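Long-range contacts in 450aa long hypothetical fmu protein (Pyrococcus horikoshii, PDB 2YXL), which probably methylates cytosine at carbon 5 in RNA, using S-adenosyl-L-methionine as the methyl donor: residues R183-S188 with K223-Y228; G327-D332 with V379-R384; G167-E172 with R430-R435. One frame throughout, in Å; residues are numbered along the deposited sequence.

Interaction 1. Residues R183-S188 with K223-Y228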
ATOM      1  N   ARG A 183      -5.384 -13.892   4.954  1.00 42.51           N
ATOM      2  CA  ARG A 183      -5.755 -13.965   3.538  1.00 43.21           C
ATOM      3  C   ARG A 183      -7.082 -14.739   3.385  1.00 43.61           C
ATOM      4  O   ARG A 183      -7.099 -15.949   3.633  1.00 43.83           O
ATOM      5  CB  ARG A 183      -4.637 -14.664   2.740  1.00 43.14           C
ATOM      6  CG  ARG A 183      -4.082 -15.942   3.401  1.00 43.13           C
ATOM      7  CD  ARG A 183      -3.376 -16.857   2.406  1.00 43.46           C
ATOM      8  NE  ARG A 183      -2.944 -18.118   3.014  1.00 44.09           N
ATOM      9  CZ  ARG A 183      -2.053 -18.956   2.480  1.00 44.79           C
ATOM     10  NH1 ARG A 183      -1.731 -20.079   3.111  1.00 44.77           N
ATOM     11  NH2 ARG A 183      -1.477 -18.675   1.319  1.00 45.28           N
ATOM     12  N   HIS A 184      -8.202 -14.109   3.000  1.00 44.05           N
ATOM     13  CA  HIS A 184      -8.408 -12.665   2.742  1.00 44.35           C
ATOM     14  C   HIS A 184      -8.133 -12.191   1.304  1.00 44.52           C
ATOM     15  O   HIS A 184      -7.005 -12.274   0.812  1.00 44.61           O
ATOM     16  CB  HIS A 184      -7.742 -11.774   3.802  1.00 44.38           C
ATOM     17  CG  HIS A 184      -7.411 -10.401   3.315  1.00 44.31           C
ATOM     18  ND1 HIS A 184      -6.122 -10.012   3.020  1.00 44.25           N
ATOM     19  CD2 HIS A 184      -8.198  -9.332   3.056  1.00 44.43           C
ATOM     20  CE1 HIS A 184      -6.129  -8.756   2.611  1.00 44.79           C
ATOM     21  NE2 HIS A 184      -7.377  -8.321   2.621  1.00 44.24           N
ATOM     22  N   GLU A 185      -9.189 -11.696   0.651  1.00 44.60           N
ATOM     23  CA  GLU A 185      -9.144 -11.234  -0.744  1.00 44.62           C
ATOM     24  C   GLU A 185      -9.946  -9.931  -0.951  1.00 44.52           C
ATOM     25  O   GLU A 185     -10.583  -9.755  -1.995  1.00 44.67           O
ATOM     26  CB  GLU A 185      -9.701 -12.315  -1.688  1.00 44.56           C
ATOM     27  CG  GLU A 185      -9.202 -13.738  -1.448  1.00 44.84           C
ATOM     28  CD  GLU A 185     -10.033 -14.790  -2.178  1.00 44.98           C
ATOM     29  OE1 GLU A 185      -9.899 -14.915  -3.417  1.00 45.49           O
ATOM     30  OE2 GLU A 185     -10.811 -15.506  -1.509  1.00 45.27           O
ATOM     31  N   TRP A 186      -9.908  -9.021   0.023  1.00 44.15           N
ATOM     32  CA  TRP A 186     -10.768  -7.828  -0.003  1.00 43.79           C
ATOM     33  C   TRP A 186     -10.080  -6.549  -0.492  1.00 43.48           C
ATOM     34  O   TRP A 186      -8.923  -6.280  -0.161  1.00 43.49           O
ATOM     35  CB  TRP A 186     -11.423  -7.595   1.367  1.00 43.88           C
ATOM     36  CG  TRP A 186     -12.352  -8.704   1.770  1.00 44.09           C
ATOM     37  CD1 TRP A 186     -12.017  -9.856   2.423  1.00 44.18           C
ATOM     38  CD2 TRP A 186     -13.767  -8.776   1.532  1.00 44.04           C
ATOM     39  NE1 TRP A 186     -13.131 -10.638   2.612  1.00 44.45           N
ATOM     40  CE2 TRP A 186     -14.220 -10.000   2.076  1.00 44.22           C
ATOM     41  CE3 TRP A 186     -14.695  -7.925   0.915  1.00 43.73           C
ATOM     42  CZ2 TRP A 186     -15.563 -10.396   2.023  1.00 43.94           C
ATOM     43  CZ3 TRP A 186     -16.028  -8.319   0.860  1.00 43.95           C
ATOM     44  CH2 TRP A 186     -16.449  -9.545   1.414  1.00 44.09           C
ATOM     45  N   ILE A 187     -10.814  -5.771  -1.283  1.00 42.90           N
ATOM     46  CA  ILE A 187     -10.324  -4.517  -1.844  1.00 42.22           C
ATOM     47  C   ILE A 187     -11.243  -3.391  -1.383  1.00 41.92           C
ATOM     48  O   ILE A 187     -12.469  -3.512  -1.448  1.00 41.89           O
ATOM     49  CB  ILE A 187     -10.276  -4.556  -3.392  1.00 42.22           C
ATOM     50  CG1 ILE A 187      -9.378  -5.700  -3.880  1.00 42.24           C
ATOM     51  CG2 ILE A 187      -9.791  -3.218  -3.961  1.00 41.99           C
ATOM     52  CD1 ILE A 187      -9.770  -6.272  -5.241  1.00 41.91           C
ATOM     53  N   SER A 188     -10.639  -2.301  -0.918  1.00 41.36           N
ATOM     54  CA  SER A 188     -11.378  -1.155  -0.420  1.00 40.93           C
ATOM     55  C   SER A 188     -11.464  -0.057  -1.480  1.00 40.71           C
ATOM     56  O   SER A 188     -10.451   0.340  -2.056  1.00 40.74           O
ATOM     57  CB  SER A 188     -10.722  -0.634   0.856  1.00 40.79           C
ATOM     58  OG  SER A 188     -11.492   0.403   1.434  1.00 41.31           O
ATOM     59  N   LYS A 223     -16.048  -2.426   0.769  1.00 41.91           N
ATOM     60  CA  LYS A 223     -15.106  -3.527   0.641  1.00 42.55           C
ATOM     61  C   LYS A 223     -15.679  -4.536  -0.347  1.00 42.46           C
ATOM     62  O   LYS A 223     -16.811  -4.996  -0.192  1.00 42.58           O
ATOM     63  CB  LYS A 223     -14.796  -4.154   2.001  1.00 42.59           C
ATOM     64  CG  LYS A 223     -14.040  -3.208   2.937  1.00 43.40           C
ATOM     65  CD  LYS A 223     -13.844  -3.790   4.338  1.00 43.67           C
ATOM     66  CE  LYS A 223     -12.918  -2.901   5.193  1.00 44.98           C
ATOM     67  NZ  LYS A 223     -13.549  -1.602   5.624  1.00 46.83           N
ATOM     68  N   ILE A 224     -14.910  -4.831  -1.390  1.00 42.54           N
ATOM     69  CA  ILE A 224     -15.317  -5.797  -2.405  1.00 42.56           C
ATOM     70  C   ILE A 224     -14.359  -6.984  -2.428  1.00 42.73           C
ATOM     71  O   ILE A 224     -13.148  -6.817  -2.281  1.00 42.80           O
ATOM     72  CB  ILE A 224     -15.471  -5.157  -3.819  1.00 42.50           C
ATOM     73  CG1 ILE A 224     -14.131  -4.637  -4.358  1.00 42.67           C
ATOM     74  CG2 ILE A 224     -16.525  -4.048  -3.794  1.00 42.32           C
ATOM     75  CD1 ILE A 224     -14.132  -4.321  -5.850  1.00 42.52           C
ATOM     76  N   LYS A 225     -14.913  -8.181  -2.591  1.00 42.96           N
ATOM     77  CA  LYS A 225     -14.119  -9.402  -2.595  1.00 43.21           C
ATOM     78  C   LYS A 225     -13.540  -9.637  -3.987  1.00 43.36           C
ATOM     79  O   LYS A 225     -14.282  -9.841  -4.952  1.00 43.48           O
ATOM     80  CB  LYS A 225     -14.966 -10.600  -2.145  1.00 43.20           C
ATOM     81  CG  LYS A 225     -14.158 -11.809  -1.676  1.00 43.27           C
ATOM     82  CD  LYS A 225     -15.067 -12.876  -1.082  1.00 43.37           C
ATOM     83  CE  LYS A 225     -14.320 -13.819  -0.146  1.00 43.66           C
ATOM     84  NZ  LYS A 225     -13.470 -14.805  -0.870  1.00 44.03           N
ATOM     85  N   GLY A 226     -12.212  -9.599  -4.080  1.00 43.39           N
ATOM     86  CA  GLY A 226     -11.504  -9.826  -5.338  1.00 43.47           C
ATOM     87  C   GLY A 226     -11.703 -11.231  -5.889  1.00 43.55           C
ATOM     88  O   GLY A 226     -12.290 -12.081  -5.216  1.00 43.60           O
ATOM     89  N   PRO A 227     -11.216 -11.488  -7.120  1.00 43.54           N
ATOM     90  CA  PRO A 227     -10.522 -10.524  -7.973  1.00 43.53           C
ATOM     91  C   PRO A 227     -11.479  -9.609  -8.737  1.00 43.48           C
ATOM     92  O   PRO A 227     -12.582 -10.022  -9.102  1.00 43.59           O
ATOM     93  CB  PRO A 227      -9.742 -11.413  -8.939  1.00 43.51           C
ATOM     94  CG  PRO A 227     -10.552 -12.655  -9.045  1.00 43.61           C
ATOM     95  CD  PRO A 227     -11.326 -12.811  -7.762  1.00 43.51           C
ATOM     96  N   TYR A 228     -11.049  -8.371  -8.964  1.00 43.39           N
ATOM     97  CA  TYR A 228     -11.855  -7.387  -9.672  1.00 43.24           C
ATOM     98  C   TYR A 228     -11.014  -6.614 -10.682  1.00 43.14           C
ATOM     99  O   TYR A 228     -10.041  -5.947 -10.318  1.00 43.16           O
ATOM    100  CB  TYR A 228     -12.511  -6.429  -8.676  1.00 43.33           C
ATOM    101  CG  TYR A 228     -13.499  -5.467  -9.294  1.00 43.42           C
ATOM    102  CD1 TYR A 228     -14.797  -5.874  -9.599  1.00 43.56           C
ATOM    103  CD2 TYR A 228     -13.140  -4.145  -9.563  1.00 43.23           C
ATOM    104  CE1 TYR A 228     -15.712  -4.995 -10.163  1.00 43.67           C
ATOM    105  CE2 TYR A 228     -14.049  -3.256 -10.126  1.00 43.43           C
ATOM    106  CZ  TYR A 228     -15.334  -3.688 -10.422  1.00 43.63           C
ATOM    107  OH  TYR A 228     -16.244  -2.820 -10.978  1.00 43.75           O
TER

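Interaction 2. Residues G327-D332 with V379-R384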
ATOM      1  N   GLY A 327       1.864  31.494  -2.089  1.00 23.86           N
ATOM      2  CA  GLY A 327       1.667  32.544  -1.092  1.00 23.90           C
ATOM      3  C   GLY A 327       1.975  32.092   0.321  1.00 23.91           C
ATOM      4  O   GLY A 327       2.177  30.901   0.569  1.00 23.89           O
ATOM      5  N   GLU A 328       2.009  33.049   1.247  1.00 23.95           N
ATOM      6  CA  GLU A 328       2.257  32.767   2.659  1.00 24.00           C
ATOM      7  C   GLU A 328       0.996  32.188   3.310  1.00 24.03           C
ATOM      8  O   GLU A 328       0.677  31.019   3.097  1.00 24.10           O
ATOM      9  CB  GLU A 328       2.737  34.029   3.388  1.00 24.01           C
ATOM     10  CG  GLU A 328       3.563  33.762   4.648  1.00 23.99           C
ATOM     11  CD  GLU A 328       5.030  33.474   4.359  1.00 23.95           C
ATOM     12  OE1 GLU A 328       5.641  32.695   5.121  1.00 23.92           O
ATOM     13  OE2 GLU A 328       5.579  34.026   3.379  1.00 23.90           O
ATOM     14  N   GLU A 329       0.277  33.000   4.082  1.00 24.04           N
ATOM     15  CA  GLU A 329      -0.942  32.555   4.759  1.00 24.04           C
ATOM     16  C   GLU A 329      -2.142  32.618   3.812  1.00 24.11           C
ATOM     17  O   GLU A 329      -2.986  33.512   3.916  1.00 24.11           O
ATOM     18  CB  GLU A 329      -1.195  33.385   6.023  1.00 24.02           C
ATOM     19  CG  GLU A 329      -0.138  33.222   7.111  1.00 23.95           C
ATOM     20  CD  GLU A 329      -0.401  34.086   8.334  1.00 23.96           C
ATOM     21  OE1 GLU A 329      -0.162  33.606   9.461  1.00 23.81           O
ATOM     22  OE2 GLU A 329      -0.846  35.244   8.174  1.00 23.93           O
ATOM     23  N   VAL A 330      -2.212  31.654   2.896  1.00 24.20           N
ATOM     24  CA  VAL A 330      -3.202  31.677   1.818  1.00 24.29           C
ATOM     25  C   VAL A 330      -4.201  30.508   1.868  1.00 24.33           C
ATOM     26  O   VAL A 330      -5.200  30.512   1.145  1.00 24.35           O
ATOM     27  CB  VAL A 330      -2.504  31.763   0.422  1.00 24.29           C
ATOM     28  CG1 VAL A 330      -2.025  30.388  -0.050  1.00 24.26           C
ATOM     29  CG2 VAL A 330      -3.420  32.414  -0.614  1.00 24.34           C
ATOM     30  N   ALA A 331      -3.939  29.524   2.726  1.00 24.38           N
ATOM     31  CA  ALA A 331      -4.768  28.318   2.781  1.00 24.42           C
ATOM     32  C   ALA A 331      -5.722  28.288   3.972  1.00 24.47           C
ATOM     33  O   ALA A 331      -5.296  28.408   5.124  1.00 24.44           O
ATOM     34  CB  ALA A 331      -3.894  27.069   2.766  1.00 24.41           C
ATOM     35  N   ASP A 332      -7.013  28.126   3.675  1.00 24.55           N
ATOM     36  CA  ASP A 332      -8.047  27.946   4.696  1.00 24.65           C
ATOM     37  C   ASP A 332      -7.792  26.678   5.493  1.00 24.76           C
ATOM     38  O   ASP A 332      -7.981  26.649   6.707  1.00 24.69           O
ATOM     39  CB  ASP A 332      -9.435  27.879   4.055  1.00 24.61           C
ATOM     40  CG  ASP A 332      -9.972  29.241   3.676  1.00 24.49           C
ATOM     41  OD1 ASP A 332     -10.372  29.412   2.507  1.00 24.45           O
ATOM     42  OD2 ASP A 332      -9.995  30.141   4.543  1.00 24.44           O
ATOM     43  N   VAL A 379      -0.985  28.046   6.431  1.00 25.71           N
ATOM     44  CA  VAL A 379      -2.266  28.112   7.135  1.00 25.55           C
ATOM     45  C   VAL A 379      -2.635  29.541   7.537  1.00 25.40           C
ATOM     46  O   VAL A 379      -1.809  30.269   8.088  1.00 25.38           O
ATOM     47  CB  VAL A 379      -2.261  27.211   8.401  1.00 25.59           C
ATOM     48  CG1 VAL A 379      -3.657  27.084   8.983  1.00 25.67           C
ATOM     49  CG2 VAL A 379      -1.713  25.833   8.083  1.00 25.51           C
ATOM     50  N   LYS A 380      -3.879  29.924   7.252  1.00 25.25           N
ATOM     51  CA  LYS A 380      -4.454  31.190   7.714  1.00 25.04           C
ATOM     52  C   LYS A 380      -4.639  31.161   9.236  1.00 25.17           C
ATOM     53  O   LYS A 380      -4.767  30.081   9.815  1.00 25.21           O
ATOM     54  CB  LYS A 380      -5.806  31.441   7.038  1.00 24.87           C
ATOM     55  CG  LYS A 380      -5.740  31.684   5.541  1.00 24.34           C
ATOM     56  CD  LYS A 380      -7.130  31.901   4.969  1.00 23.63           C
ATOM     57  CE  LYS A 380      -7.093  32.054   3.459  1.00 23.52           C
ATOM     58  NZ  LYS A 380      -8.437  32.372   2.900  1.00 23.30           N
ATOM     59  N   PRO A 381      -4.643  32.342   9.891  1.00 25.33           N
ATOM     60  CA  PRO A 381      -4.887  32.419  11.339  1.00 25.43           C
ATOM     61  C   PRO A 381      -6.064  31.561  11.827  1.00 25.51           C
ATOM     62  O   PRO A 381      -5.933  30.859  12.831  1.00 25.58           O
ATOM     63  CB  PRO A 381      -5.170  33.904  11.560  1.00 25.39           C
ATOM     64  CG  PRO A 381      -4.358  34.580  10.520  1.00 25.34           C
ATOM     65  CD  PRO A 381      -4.386  33.678   9.315  1.00 25.32           C
ATOM     66  N   GLY A 382      -7.192  31.608  11.121  1.00 25.48           N
ATOM     67  CA  GLY A 382      -8.350  30.778  11.468  1.00 25.46           C
ATOM     68  C   GLY A 382      -8.290  29.345  10.952  1.00 25.41           C
ATOM     69  O   GLY A 382      -9.127  28.517  11.314  1.00 25.44           O
ATOM     70  N   GLY A 383      -7.290  29.050  10.124  1.00 25.29           N
ATOM     71  CA  GLY A 383      -7.223  27.789   9.388  1.00 25.27           C
ATOM     72  C   GLY A 383      -6.861  26.543  10.175  1.00 25.30           C
ATOM     73  O   GLY A 383      -6.577  26.612  11.373  1.00 25.32           O
ATOM     74  N   ARG A 384      -6.868  25.402   9.484  1.00 25.23           N
ATOM     75  CA  ARG A 384      -6.570  24.102  10.089  1.00 25.16           C
ATOM     76  C   ARG A 384      -5.575  23.273   9.276  1.00 25.22           C
ATOM     77  O   ARG A 384      -5.564  23.317   8.047  1.00 25.09           O
ATOM     78  CB  ARG A 384      -7.852  23.294  10.317  1.00 25.09           C
ATOM     79  CG  ARG A 384      -8.696  23.773  11.490  1.00 25.04           C
ATOM     80  CD  ARG A 384      -9.789  22.782  11.837  1.00 24.81           C
ATOM     81  NE  ARG A 384     -10.572  23.210  12.996  1.00 24.48           N
ATOM     82  CZ  ARG A 384     -11.488  22.463  13.606  1.00 24.49           C
ATOM     83  NH1 ARG A 384     -11.748  21.233  13.179  1.00 25.12           N
ATOM     84  NH2 ARG A 384     -12.145  22.943  14.652  1.00 24.17           N
TER

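Interaction 3. Residues G167-E172 with R430-R435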
ATOM      1  N   GLY A 167       7.592  -2.637  21.137  1.00 37.38           N
ATOM      2  CA  GLY A 167       7.772  -1.376  21.861  1.00 37.04           C
ATOM      3  C   GLY A 167       6.594  -0.423  21.736  1.00 36.84           C
ATOM      4  O   GLY A 167       6.485   0.541  22.497  1.00 36.86           O
ATOM      5  N   ILE A 168       5.711  -0.695  20.775  1.00 36.63           N
ATOM      6  CA  ILE A 168       4.545   0.148  20.514  1.00 36.26           C
ATOM      7  C   ILE A 168       3.246  -0.496  21.013  1.00 36.09           C
ATOM      8  O   ILE A 168       2.408   0.180  21.608  1.00 35.98           O
ATOM      9  CB  ILE A 168       4.427   0.508  19.002  1.00 36.29           C
ATOM     10  CG1 ILE A 168       5.698   1.218  18.519  1.00 36.04           C
ATOM     11  CG2 ILE A 168       3.193   1.377  18.736  1.00 36.22           C
ATOM     12  CD1 ILE A 168       5.818   1.346  17.014  1.00 36.10           C
ATOM     13  N   LEU A 169       3.092  -1.799  20.784  1.00 35.99           N
ATOM     14  CA  LEU A 169       1.825  -2.484  21.060  1.00 35.93           C
ATOM     15  C   LEU A 169       1.842  -3.449  22.248  1.00 35.91           C
ATOM     16  O   LEU A 169       0.795  -3.723  22.838  1.00 35.84           O
ATOM     17  CB  LEU A 169       1.309  -3.194  19.803  1.00 35.91           C
ATOM     18  CG  LEU A 169       0.798  -2.300  18.668  1.00 35.88           C
ATOM     19  CD1 LEU A 169       0.455  -3.141  17.453  1.00 35.88           C
ATOM     20  CD2 LEU A 169      -0.406  -1.467  19.101  1.00 35.52           C
ATOM     21  N   GLY A 170       3.024  -3.965  22.581  1.00 35.97           N
ATOM     22  CA  GLY A 170       3.188  -4.891  23.703  1.00 35.99           C
ATOM     23  C   GLY A 170       2.406  -6.183  23.543  1.00 36.01           C
ATOM     24  O   GLY A 170       2.718  -7.002  22.677  1.00 35.93           O
ATOM     25  N   ASP A 171       1.382  -6.348  24.378  1.00 36.09           N
ATOM     26  CA  ASP A 171       0.516  -7.532  24.368  1.00 36.23           C
ATOM     27  C   ASP A 171      -0.196  -7.746  23.034  1.00 36.21           C
ATOM     28  O   ASP A 171      -0.518  -8.879  22.671  1.00 36.28           O
ATOM     29  CB  ASP A 171      -0.532  -7.435  25.486  1.00 36.36           C
ATOM     30  CG  ASP A 171       0.074  -7.532  26.879  1.00 36.67           C
ATOM     31  OD1 ASP A 171      -0.694  -7.458  27.861  1.00 36.94           O
ATOM     32  OD2 ASP A 171       1.310  -7.684  26.998  1.00 37.21           O
ATOM     33  N   GLU A 172      -0.431  -6.653  22.312  1.00 36.19           N
ATOM     34  CA  GLU A 172      -1.182  -6.688  21.055  1.00 36.03           C
ATOM     35  C   GLU A 172      -0.332  -7.024  19.827  1.00 35.90           C
ATOM     36  O   GLU A 172      -0.859  -7.115  18.716  1.00 35.97           O
ATOM     37  CB  GLU A 172      -1.923  -5.360  20.845  1.00 36.08           C
ATOM     38  CG  GLU A 172      -3.071  -5.128  21.825  1.00 35.87           C
ATOM     39  CD  GLU A 172      -3.791  -3.803  21.614  1.00 35.96           C
ATOM     40  OE1 GLU A 172      -3.693  -3.218  20.514  1.00 35.71           O
ATOM     41  OE2 GLU A 172      -4.469  -3.349  22.558  1.00 36.41           O
ATOM     42  N   ARG A 430      -5.325   7.128  16.049  1.00 32.92           N
ATOM     43  CA  ARG A 430      -4.671   6.039  15.331  1.00 33.04           C
ATOM     44  C   ARG A 430      -5.662   4.956  14.902  1.00 32.94           C
ATOM     45  O   ARG A 430      -6.578   4.606  15.653  1.00 33.06           O
ATOM     46  CB  ARG A 430      -3.562   5.414  16.178  1.00 32.96           C
ATOM     47  CG  ARG A 430      -2.255   6.183  16.177  1.00 33.31           C
ATOM     48  CD  ARG A 430      -1.211   5.453  17.002  1.00 33.43           C
ATOM     49  NE  ARG A 430       0.127   6.007  16.823  1.00 34.65           N
ATOM     50  CZ  ARG A 430       1.120   5.408  16.169  1.00 35.64           C
ATOM     51  NH1 ARG A 430       0.941   4.213  15.616  1.00 36.31           N
ATOM     52  NH2 ARG A 430       2.304   6.002  16.074  1.00 35.61           N
ATOM     53  N   ALA A 431      -5.470   4.449  13.688  1.00 32.71           N
ATOM     54  CA  ALA A 431      -6.168   3.264  13.208  1.00 32.41           C
ATOM     55  C   ALA A 431      -5.195   2.094  13.226  1.00 32.35           C
ATOM     56  O   ALA A 431      -3.994   2.265  12.988  1.00 32.02           O
ATOM     57  CB  ALA A 431      -6.707   3.486  11.804  1.00 32.36           C
ATOM     58  N   TRP A 432      -5.721   0.911  13.526  1.00 32.31           N
ATOM     59  CA  TRP A 432      -4.925  -0.308  13.590  1.00 32.24           C
ATOM     60  C   TRP A 432      -5.607  -1.443  12.831  1.00 32.21           C
ATOM     61  O   TRP A 432      -6.827  -1.604  12.930  1.00 32.52           O
ATOM     62  CB  TRP A 432      -4.707  -0.725  15.044  1.00 32.20           C
ATOM     63  CG  TRP A 432      -3.859   0.220  15.834  1.00 32.26           C
ATOM     64  CD1 TRP A 432      -4.293   1.190  16.693  1.00 32.09           C
ATOM     65  CD2 TRP A 432      -2.426   0.282  15.851  1.00 32.10           C
ATOM     66  NE1 TRP A 432      -3.222   1.852  17.243  1.00 32.11           N
ATOM     67  CE2 TRP A 432      -2.063   1.316  16.744  1.00 31.94           C
ATOM     68  CE3 TRP A 432      -1.413  -0.434  15.197  1.00 31.94           C
ATOM     69  CZ2 TRP A 432      -0.730   1.654  17.001  1.00 32.09           C
ATOM     70  CZ3 TRP A 432      -0.087  -0.102  15.455  1.00 31.98           C
ATOM     71  CH2 TRP A 432       0.242   0.935  16.349  1.00 32.19           C
ATOM     72  N   PRO A 433      -4.823  -2.238  12.078  1.00 32.25           N
ATOM     73  CA  PRO A 433      -5.361  -3.380  11.326  1.00 32.22           C
ATOM     74  C   PRO A 433      -6.104  -4.390  12.201  1.00 32.27           C
ATOM     75  O   PRO A 433      -7.185  -4.841  11.827  1.00 32.28           O
ATOM     76  CB  PRO A 433      -4.109  -4.020  10.711  1.00 32.10           C
ATOM     77  CG  PRO A 433      -3.102  -2.920  10.669  1.00 32.03           C
ATOM     78  CD  PRO A 433      -3.366  -2.092  11.881  1.00 32.14           C
ATOM     79  N   HIS A 434      -5.535  -4.719  13.358  1.00 32.49           N
ATOM     80  CA  HIS A 434      -6.102  -5.736  14.249  1.00 32.64           C
ATOM     81  C   HIS A 434      -7.296  -5.236  15.064  1.00 32.77           C
ATOM     82  O   HIS A 434      -8.062  -6.040  15.597  1.00 32.82           O
ATOM     83  CB  HIS A 434      -5.017  -6.323  15.165  1.00 32.61           C
ATOM     84  CG  HIS A 434      -4.415  -5.332  16.114  1.00 32.62           C
ATOM     85  ND1 HIS A 434      -3.666  -4.254  15.692  1.00 32.50           N
ATOM     86  CD2 HIS A 434      -4.442  -5.265  17.466  1.00 32.31           C
ATOM     87  CE1 HIS A 434      -3.265  -3.561  16.742  1.00 32.56           C
ATOM     88  NE2 HIS A 434      -3.721  -4.154  17.831  1.00 32.65           N
ATOM     89  N   ARG A 435      -7.452  -3.916  15.157  1.00 32.95           N
ATOM     90  CA  ARG A 435      -8.599  -3.323  15.854  1.00 33.15           C
ATOM     91  C   ARG A 435      -9.710  -2.884  14.901  1.00 33.10           C
ATOM     92  O   ARG A 435     -10.885  -2.959  15.248  1.00 33.06           O
ATOM     93  CB  ARG A 435      -8.172  -2.121  16.704  1.00 33.20           C
ATOM     94  CG  ARG A 435      -7.199  -2.431  17.829  1.00 33.84           C
ATOM     95  CD  ARG A 435      -6.978  -1.196  18.685  1.00 34.76           C
ATOM     96  NE  ARG A 435      -5.689  -1.211  19.375  1.00 35.79           N
ATOM     97  CZ  ARG A 435      -5.161  -0.168  20.015  1.00 35.78           C
ATOM     98  NH1 ARG A 435      -5.801   0.996  20.057  1.00 35.03           N
ATOM     99  NH2 ARG A 435      -3.981  -0.286  20.611  1.00 35.76           N
TER

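Interaction 1. Residues R183-S188 with K223-Y228
Trp186, Ile187 and Ser188 pair with Lys225, Ile224 and Lys223 as antiparallel neighbours, in the middle of a four-stranded sheet. The two short strand segments run at 148° to each other. Ile187 and Ile224 form the hydrogen-bonded pair. Ile187 N donates to Ile224 O at 2.7 Å, and Ile224 N returns a bond to Ile187 O at 2.8 Å. Beyond the strand ends the pairing goes one step further, with Gly226 N bonded to Glu185 O at 2.7 Å.

On the face with Trp186, its indole lies against Lys225. Lys225 CB sits 3.9 Å from the centroid of the six-membered ring of Trp186, only 9° off the ring normal, which makes a CH-pi contact. The aliphatic chain continues across the indole, with CD near Trp186 CZ2. Lys223 adds its CB 3.9 Å from Trp186 CE3, and its carbonyl oxygen lies at the ring edge.

The order of the sheet, 212-214, 221-225, 186-191, 241-243, fits the ferredoxin-like fold, where the first and third strands lie side by side at the centre. On the other face, Ile187 CB meets Ile224 CG1 at 4.0 Å. Ile224 also packs on Leu205 of helix 198-207. Ile187 CD1 touches Gly226 CA.

A salt bridge joins Glu185 and Lys225. Lys225 CG, anti to its backbone N (chi1 -161°), lies near Glu185 O and the indole. The chain bends at its last torsion, and Lys225 NZ meets Glu185 OE2 at 2.8 Å, from above the carboxylate plane.

Interaction 2. Residues G327-D332 with V379-R384
The backbone N atoms of Lys380 and Arg384 bond to the carbonyls of two consecutive residues, Ala331 and Asp332, although four residue steps separate the donors along their own segment. The extra residues are taken up by a type I turn from Lys380 to Gly383. That turn is closed by Gly383 N bonding to Lys380 O at 2.7 Å. Before it, Val379 pairs with Ala331 as parallel strand neighbours, and Lys380 N donates to Ala331 O at 3.0 Å. After it, Arg384 N donates to Asp332 O at 3.2 Å. The turn thus leaves and rejoins the same partner segment, 327-332.

The Lys380 side chain runs back across 327-332. Its CG is anti to the carbonyl carbon (chi1 -67°), and the chain is extended beyond it. Its CG passes Ala331 O and its CE passes Val330 O. Lys380 NZ ends 3.2 Å from Asp332 OD2 in a salt bridge, placed above the carboxylate plane. Asp332 OD1 is taken separately by the backbone N of Thr262.

Glu329 lies across Pro381 at about a right angle, with Glu329 OE2 4.0 Å from Pro381 CD. Its other oxygen, OE1, forms a salt bridge with Lys448, which also bonds to Val379 O.

The contact lies at the start of strands 331-337 and 383-389, which run parallel in the methyltransferase sheet. Strand 262-265 lies beside 331-337, and the C-terminal strand 441-447 beside 383-389.

Interaction 3. Residues G167-E172 with R430-R435
Glu172, His434 and Arg435 form a polar cluster where the end of helix 159-169 meets the short helix 433-436, joining the ferredoxin-like part of the chain to the methyltransferase part. One oxygen, Glu172 OE1, accepts three bonds. His434 NE2 donates to it at 2.8 Å in a fairly straight bond (167°), on the anti side of the carboxylate. Arg435 comes from the syn side and grips the same oxygen side-on. Its NH2 is 2.9 Å from Glu172 OE1, and its NE is 3.1 Å from that atom. The carboxylate is turned 77° from the guanidinium plane. Arg435 NH1 has a second acidic partner in Asp421. The nearby carboxylate could raise the proton affinity of His434, while Arg435 would work against this. The guanidinium of Arg435 carries Trp432 CD1 over its centre.

Next to this cluster is an apolar patch. Leu169 and Trp432 reach toward each other, tip to tip. Leu169 CD2 lies over one face of the indole, 3.7 Å from the centroid of its six-membered ring, a CH-pi contact. Leu169 CD1 touches both Trp432 CZ3 and His434 CE1. Ile168 CG2 reaches Trp432 CH2 at 3.8 Å.

Trp432 occupies the N-cap position of helix 433-436. Its side chain is about 11 Å from that of Cys390, the predicted nucleophile. The arrangement is a domain junction, a salt bridge beside an apolar patch, in a protein that joins a ferredoxin-like domain to a class I methyltransferase fold, as in the RsmB/NOP family.

Interaction 1 lies in the ferredoxin-like part and interaction 2 in the methyltransferase part. Interaction 3 joins the two, and both others are nested in the chain loop it closes. Interactions 2 and 3 reach the same sheet, with centres 34 Å apart. None of the three touches another. Interactions 1 and 3 are surface contacts, and interaction 2 is partly buried, at the start of strands 331-337 and 383-389. Backbone bonds carry interactions 1 and 2, antiparallel in one and parallel in the other. Interaction 3 has side-chain bonds alone. Each includes an acidic-basic pair, with lysine in the first two and arginine in the third.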